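Local structure of EscD/YscD/HrpQ family type III secretion system inner membrane ring protein (Pseudomonas aeruginosa, 6UID) at residues Leu39-Leu51 and Gly87-Asp99. The protein probably forms part of the inner-membrane ring of the type III secretion basal body, its cytoplasmic domain meeting the sorting platform. Residues are numbered along the deposited sequence; the frame is centred on the assembly and turned at random. Where two conformers were deposited one is given.
Unlike the reference sequence in segment 87-99: Thr-96 (reference Ala).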
# COMPACT_ATOMS: atom_id res chain seq x y z
N LEU A 39 8.13 -8.07 1.67
CA LEU A 39 7.30 -8.24 0.50
C LEU A 39 8.12 -8.94 -0.56
O LEU A 39 9.25 -8.52 -0.85
CB LEU A 39 6.89 -6.88 -0.08
CG LEU A 39 6.05 -5.99 0.81
CD1 LEU A 39 5.85 -4.63 0.12
CD2 LEU A 39 4.73 -6.64 1.12
N LEU A 40 7.56 -10.01 -1.13
CA LEU A 40 8.22 -10.85 -2.12
C LEU A 40 7.43 -10.74 -3.41
O LEU A 40 6.34 -11.31 -3.54
CB LEU A 40 8.30 -12.29 -1.63
CG LEU A 40 9.05 -12.48 -0.31
CD1 LEU A 40 9.11 -13.95 0.05
CD2 LEU A 40 10.42 -11.86 -0.38
N ASP A 41 7.95 -9.97 -4.36
CA ASP A 41 7.30 -9.77 -5.65
C ASP A 41 8.31 -9.12 -6.58
O ASP A 41 9.26 -8.45 -6.13
CB ASP A 41 6.04 -8.90 -5.50
CG ASP A 41 5.07 -8.98 -6.68
OD1 ASP A 41 5.29 -9.80 -7.62
OD2 ASP A 41 4.08 -8.22 -6.68
N GLU A 42 8.11 -9.31 -7.88
CA GLU A 42 8.99 -8.67 -8.84
C GLU A 42 8.81 -7.16 -8.77
O GLU A 42 7.69 -6.67 -8.74
CB GLU A 42 8.62 -9.15 -10.25
CG GLU A 42 9.56 -8.67 -11.34
CD GLU A 42 10.96 -9.25 -11.20
OE1 GLU A 42 11.08 -10.38 -10.69
OE2 GLU A 42 11.93 -8.58 -11.60
N GLY A 43 9.93 -6.44 -8.72
CA GLY A 43 9.87 -4.99 -8.72
C GLY A 43 9.75 -4.34 -7.36
O GLY A 43 9.59 -3.12 -7.29
N ILE A 44 9.78 -5.11 -6.28
CA ILE A 44 9.72 -4.53 -4.94
C ILE A 44 11.12 -4.10 -4.51
O ILE A 44 12.04 -4.93 -4.41
CB ILE A 44 9.15 -5.55 -3.94
CG1 ILE A 44 7.71 -5.92 -4.27
CG2 ILE A 44 9.28 -5.00 -2.51
CD1 ILE A 44 6.69 -4.77 -4.08
N ALA A 45 11.26 -2.83 -4.15
CA ALA A 45 12.54 -2.28 -3.72
C ALA A 45 12.89 -2.76 -2.31
O ALA A 45 12.04 -3.19 -1.53
CB ALA A 45 12.50 -0.76 -3.76
N ALA A 46 14.18 -2.63 -1.97
CA ALA A 46 14.66 -2.99 -0.64
C ALA A 46 13.82 -2.35 0.45
O ALA A 46 13.36 -3.02 1.40
CB ALA A 46 16.12 -2.59 -0.49
N VAL A 47 13.57 -1.04 0.32
CA VAL A 47 12.53 -0.33 1.06
C VAL A 47 11.60 0.27 0.01
O VAL A 47 11.97 1.21 -0.71
CB VAL A 47 13.07 0.74 2.01
CG1 VAL A 47 11.94 1.45 2.73
CG2 VAL A 47 14.02 0.11 3.02
N HIS A 48 10.41 -0.30 -0.09
CA HIS A 48 9.46 0.05 -1.13
C HIS A 48 8.48 1.13 -0.71
O HIS A 48 8.09 1.97 -1.53
CB HIS A 48 8.69 -1.22 -1.51
CG HIS A 48 7.96 -1.11 -2.81
ND1 HIS A 48 8.60 -1.25 -4.02
CD2 HIS A 48 6.66 -0.88 -3.08
CE1 HIS A 48 7.72 -1.07 -4.99
NE2 HIS A 48 6.54 -0.86 -4.45
N LEU A 49 8.05 1.11 0.55
CA LEU A 49 7.02 2.00 1.07
C LEU A 49 7.26 2.15 2.56
O LEU A 49 7.60 1.19 3.24
CB LEU A 49 5.65 1.38 0.81
CG LEU A 49 4.41 2.17 1.24
CD1 LEU A 49 4.35 3.47 0.50
CD2 LEU A 49 3.16 1.33 0.99
N VAL A 50 7.12 3.38 3.08
CA VAL A 50 7.26 3.66 4.50
C VAL A 50 6.02 4.41 4.95
O VAL A 50 5.65 5.43 4.35
CB VAL A 50 8.51 4.49 4.81
CG1 VAL A 50 8.69 4.64 6.30
CG2 VAL A 50 9.73 3.85 4.23
N LEU A 51 5.40 3.90 6.00
CA LEU A 51 4.23 4.48 6.63
C LEU A 51 4.53 4.85 8.07
O LEU A 51 5.42 4.29 8.72
CB LEU A 51 3.10 3.45 6.67
CG LEU A 51 2.76 2.78 5.34
CD1 LEU A 51 1.77 1.65 5.58
CD2 LEU A 51 2.22 3.79 4.35
N GLY A 87 -8.37 1.31 -1.93
CA GLY A 87 -7.34 0.52 -2.59
C GLY A 87 -6.02 1.26 -2.73
O GLY A 87 -5.94 2.27 -3.44
N GLN A 88 -4.98 0.80 -2.04
CA GLN A 88 -3.67 1.43 -2.07
C GLN A 88 -2.77 0.65 -3.02
O GLN A 88 -2.72 -0.59 -2.98
CB GLN A 88 -3.05 1.42 -0.66
CG GLN A 88 -3.95 1.88 0.45
CD GLN A 88 -4.35 3.35 0.38
OE1 GLN A 88 -3.72 4.16 -0.31
NE2 GLN A 88 -5.38 3.71 1.12
N THR A 89 -2.02 1.37 -3.85
CA THR A 89 -1.03 0.73 -4.72
C THR A 89 0.27 1.52 -4.67
O THR A 89 0.28 2.71 -4.38
CB THR A 89 -1.48 0.60 -6.18
OG1 THR A 89 -1.71 1.90 -6.73
CG2 THR A 89 -2.72 -0.22 -6.28
N CYS A 90 1.37 0.80 -4.93
CA CYS A 90 2.68 1.43 -5.07
C CYS A 90 3.44 0.50 -6.02
O CYS A 90 3.99 -0.52 -5.60
CB CYS A 90 3.37 1.58 -3.73
SG CYS A 90 4.79 2.67 -3.79
N GLY A 91 3.30 0.75 -7.32
CA GLY A 91 3.82 -0.17 -8.31
C GLY A 91 3.19 -1.54 -8.16
O GLY A 91 1.96 -1.68 -8.11
N PRO A 92 4.01 -2.59 -8.04
CA PRO A 92 3.45 -3.94 -7.92
C PRO A 92 2.64 -4.16 -6.66
O PRO A 92 1.80 -5.07 -6.63
CB PRO A 92 4.67 -4.86 -7.95
CG PRO A 92 5.82 -3.99 -7.65
CD PRO A 92 5.49 -2.60 -8.05
N LEU A 93 2.86 -3.37 -5.62
CA LEU A 93 2.21 -3.64 -4.34
C LEU A 93 0.77 -3.13 -4.34
O LEU A 93 0.51 -1.97 -4.71
CB LEU A 93 2.97 -2.93 -3.23
CG LEU A 93 2.38 -3.02 -1.83
CD1 LEU A 93 2.41 -4.43 -1.33
CD2 LEU A 93 3.13 -2.09 -0.91
N ARG A 94 -0.16 -4.00 -3.94
CA ARG A 94 -1.55 -3.63 -3.72
C ARG A 94 -1.93 -4.02 -2.29
O ARG A 94 -1.66 -5.15 -1.86
CB ARG A 94 -2.48 -4.32 -4.72
CG ARG A 94 -2.11 -4.07 -6.17
CD ARG A 94 -3.32 -3.72 -7.07
NE ARG A 94 -4.21 -4.84 -7.34
CZ ARG A 94 -5.24 -4.80 -8.18
NH1 ARG A 94 -5.98 -5.89 -8.36
NH2 ARG A 94 -5.54 -3.67 -8.87
N TRP A 95 -2.53 -3.08 -1.57
CA TRP A 95 -2.81 -3.33 -0.16
C TRP A 95 -3.98 -2.47 0.29
O TRP A 95 -4.38 -1.51 -0.38
CB TRP A 95 -1.58 -3.03 0.71
CG TRP A 95 -1.09 -1.60 0.70
CD1 TRP A 95 -0.36 -0.98 -0.28
CD2 TRP A 95 -1.27 -0.63 1.73
NE1 TRP A 95 -0.08 0.30 0.08
CE2 TRP A 95 -0.61 0.55 1.32
CE3 TRP A 95 -1.91 -0.64 2.97
CZ2 TRP A 95 -0.59 1.70 2.10
CZ3 TRP A 95 -1.88 0.49 3.76
CH2 TRP A 95 -1.25 1.67 3.31
N THR A 96 -4.53 -2.80 1.45
CA THR A 96 -5.47 -1.93 2.13
C THR A 96 -5.29 -2.11 3.63
O THR A 96 -4.61 -3.04 4.09
CB THR A 96 -6.91 -2.22 1.72
OG1 THR A 96 -7.71 -1.08 2.10
CG2 THR A 96 -7.39 -3.48 2.38
N PHE A 97 -5.91 -1.24 4.40
CA PHE A 97 -5.85 -1.35 5.85
C PHE A 97 -7.21 -1.03 6.43
O PHE A 97 -8.04 -0.36 5.80
CB PHE A 97 -4.75 -0.45 6.45
CG PHE A 97 -5.11 1.02 6.49
CD1 PHE A 97 -4.96 1.79 5.37
CD2 PHE A 97 -5.60 1.58 7.65
CE1 PHE A 97 -5.31 3.16 5.42
CE2 PHE A 97 -5.96 2.91 7.70
CZ PHE A 97 -5.80 3.69 6.58
N CYS A 98 -7.43 -1.45 7.67
CA CYS A 98 -8.63 -1.07 8.39
C CYS A 98 -8.49 -1.31 9.88
O CYS A 98 -7.48 -1.85 10.36
CB CYS A 98 -9.88 -1.76 7.85
SG CYS A 98 -9.96 -3.54 8.14
N ASP A 99 -9.50 -0.87 10.62
CA ASP A 99 -9.51 -1.04 12.06
C ASP A 99 -9.69 -2.51 12.42
O ASP A 99 -10.29 -3.28 11.65
CB ASP A 99 -10.66 -0.21 12.64
CG ASP A 99 -10.98 -0.56 14.08
OD1 ASP A 99 -10.39 0.07 14.99
OD2 ASP A 99 -11.82 -1.45 14.31
O HOH W 1 3.45 -6.96 -4.24
O HOH W 2 2.32 -7.22 -8.21
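Leu-49 and Leu-51 meet the indole of Trp-95 where the two sheets of this FHA-like beta sandwich face each other. Leu-49 CD2 lies 3.5 Å from Trp-95 NE1; the Leu-51 and Trp-95 side chains come from opposite directions, CD1 of Leu-51 lying 3.8 Å from CH2 of Trp-95. Both leucines approach the ring obliquely. Leu-93 extends the apolar layer, its side chain crossing that of Leu-39 at about a right angle, CD1 to CD1 3.7 Å, while Phe-9 of strand 5-9 touches both Leu-39 and Leu-93.

The polar link is His-48. With CG anti to the backbone N (chi1 -164°), its ring reaches the hairpin turn, where NE2 donates to Cys-90 O at 2.8 Å, nearly straight (170°) and in the ring plane. The donor stands above the carbonyl plane; Leu-93 N, closing the type II' turn, reaches the same oxygen from the other face. ND1 accepts from Ala-45 N, and Ile-44 CD1 sits 3.8 Å above the ring centre, so two bonds and a covered face fix the ring's rotation.

On the solvent side, partly exposed Pro-92 meets exposed Glu-42 and Gly-43, its CG a close 3.4 Å from Glu-42 O. Two acceptors, Asp-41 OD2 and Pro-92 O, share a donating water, while OD2 also lies 3.6 Å from Pro-92 CB.

Since ND1 accepts while NE2 donates, the geometry is consistent with a neutral, NE2-protonated imidazole that ties Ala-45, just after the 41-44 turn, and the bulge at His-48 and Leu-49 to the 90-93 turn.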